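Local structure of cell envelope-related transcriptional attenuator domain-containing protein (3OKZ) at residues A269-N272 / R273-E277. The protein is of unknown function but belongs to the LytR/CpsA/Psr family, whose members probably act in cell-envelope assembly by attaching glycopolymers to peptidoglycan. Sequence-based numbering, arbitrary orientation.
Sequences AVQN and RIKKE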
loop_
_atom_site.group_PDB
_atom_site.type_symbol
_atom_site.label_atom_id
_atom_site.label_comp_id
_atom_site.label_asym_id
_atom_site.label_seq_id
_atom_site.Cartn_x
_atom_site.Cartn_y
_atom_site.Cartn_z
ATOM N N ALA A 269 -16.001 -0.920 -10.486
ATOM C CA ALA A 269 -16.100 0.478 -10.089
ATOM C C ALA A 269 -14.775 1.061 -9.592
ATOM O O ALA A 269 -14.367 2.154 -9.996
ATOM C CB ALA A 269 -17.150 0.624 -9.006
ATOM N N VAL A 270 -14.120 0.326 -8.705
ATOM C CA VAL A 270 -12.854 0.749 -8.121
ATOM C C VAL A 270 -11.758 0.842 -9.178
ATOM O O VAL A 270 -10.937 1.767 -9.158
ATOM C CB VAL A 270 -12.407 -0.231 -7.005
ATOM C CG1 VAL A 270 -11.122 0.253 -6.362
ATOM C CG2 VAL A 270 -13.505 -0.364 -5.964
ATOM N N GLN A 271 -11.740 -0.124 -10.093
ATOM C CA GLN A 271 -10.748 -0.128 -11.155
ATOM C C GLN A 271 -10.931 1.168 -11.925
ATOM O O GLN A 271 -10.056 2.025 -11.952
ATOM C CB GLN A 271 -10.971 -1.302 -12.120
ATOM C CG GLN A 271 -10.726 -2.708 -11.576
ATOM C CD GLN A 271 -10.811 -3.756 -12.677
ATOM O OE1 GLN A 271 -10.506 -4.930 -12.472
ATOM N NE2 GLN A 271 -11.233 -3.326 -13.859
ATOM N N ASN A 272 -12.102 1.301 -12.538
ATOM C CA ASN A 272 -12.446 2.459 -13.354
ATOM C C ASN A 272 -12.258 3.799 -12.645
ATOM O O ASN A 272 -11.906 4.797 -13.278
ATOM C CB ASN A 272 -13.886 2.307 -13.867
ATOM C CG ASN A 272 -14.061 1.081 -14.775
ATOM O OD1 ASN A 272 -15.176 0.771 -15.199
ATOM N ND2 ASN A 272 -12.957 0.386 -15.076
ATOM N N ARG A 273 -12.494 3.823 -11.339
ATOM C CA ARG A 273 -12.318 5.043 -10.556
ATOM C C ARG A 273 -10.835 5.385 -10.658
ATOM O O ARG A 273 -10.455 6.536 -10.897
ATOM C CB ARG A 273 -12.712 4.788 -9.097
ATOM C CG ARG A 273 -12.787 6.024 -8.218
ATOM C CD ARG A 273 -11.592 6.111 -7.277
ATOM N NE ARG A 273 -11.412 4.891 -6.489
ATOM C CZ ARG A 273 -12.333 4.361 -5.684
ATOM N NH1 ARG A 273 -13.526 4.934 -5.541
ATOM N NH2 ARG A 273 -12.060 3.245 -5.019
ATOM N N ILE A 274 -9.996 4.367 -10.485
ATOM C CA ILE A 274 -8.553 4.543 -10.581
ATOM C C ILE A 274 -8.182 4.879 -12.024
ATOM O O ILE A 274 -7.404 5.803 -12.269
ATOM C CB ILE A 274 -7.803 3.265 -10.151
ATOM C CG1 ILE A 274 -7.999 3.035 -8.652
ATOM C CG2 ILE A 274 -6.337 3.377 -10.493
ATOM C CD1 ILE A 274 -7.123 1.931 -8.079
ATOM N N LYS A 275 -8.742 4.132 -12.976
ATOM C CA LYS A 275 -8.468 4.370 -14.389
ATOM C C LYS A 275 -8.760 5.819 -14.780
ATOM O O LYS A 275 -7.969 6.442 -15.489
ATOM C CB LYS A 275 -9.288 3.412 -15.254
ATOM C CG LYS A 275 -8.691 2.022 -15.318
ATOM C CD LYS A 275 -9.607 1.019 -15.969
ATOM C CE LYS A 275 -8.912 -0.330 -16.063
ATOM N NZ LYS A 275 -9.859 -1.417 -16.413
ATOM N N LYS A 276 -9.885 6.358 -14.314
ATOM C CA LYS A 276 -10.222 7.740 -14.623
ATOM C C LYS A 276 -9.108 8.666 -14.132
ATOM O O LYS A 276 -8.831 9.692 -14.750
ATOM C CB LYS A 276 -11.541 8.143 -13.964
ATOM C CG LYS A 276 -11.897 9.613 -14.185
ATOM C CD LYS A 276 -13.058 10.085 -13.307
ATOM C CE LYS A 276 -14.353 9.337 -13.601
ATOM N NZ LYS A 276 -15.489 9.810 -12.759
ATOM N N GLU A 277 -8.470 8.298 -13.022
ATOM C CA GLU A 277 -7.386 9.097 -12.443
ATOM C C GLU A 277 -6.141 9.120 -13.316
ATOM O O GLU A 277 -5.501 10.164 -13.464
ATOM C CB GLU A 277 -6.992 8.560 -11.064
ATOM C CG GLU A 277 -8.071 8.684 -10.024
ATOM C CD GLU A 277 -8.633 10.081 -9.961
ATOM O OE1 GLU A 277 -7.838 11.041 -10.075
ATOM O OE2 GLU A 277 -9.865 10.220 -9.791
#
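Ala-269 to Asn-272 and Arg-273 to Glu-277 form one unbroken run of alpha-helix, joined by four successive i to i+4 backbone hydrogen bonds. Arg-273 N donates to Ala-269 O at 2.8 Å, with an N-H...O angle of 143°. The next three are straighter: Ile-274 N to Val-270 O, Lys-275 N to Gln-271 O at 2.7 Å, and Lys-276 N to Asn-272 O.

Among the side chains, Val-270 and Arg-273 lie alongside each other and point the same way. Arg-273 starts with CG anti to its own N (chi1 -171°) and then bends at chi2 and chi3. The bends fold the guanidinium back over the preceding turn. One face of the group lies against Val-270 CA, and Arg-273 NH2 comes 3.4 Å from Val-270 CG1. This is a van der Waals contact between the guanidinium and the methyl.

Gln-271 and Lys-275, one turn apart, run side by side, both extended beyond CG. The aliphatic part of Lys-275 also crosses the Asn-272 side chain. Its ammonium is held by a salt bridge to Asp-106.

The segments make up the C-terminal part of helix 264-277, which follows strand 258-261 at one edge of the mixed sheet. Ile-274 packs on Leu-47 and Thr-49 of strand 41-51, and Arg-273 makes a cation-pi contact with Tyr-244 of strand 241-252. Lys-275, through Asp-106, ties the helix to the loop between helix 93-105 and strand 111-116.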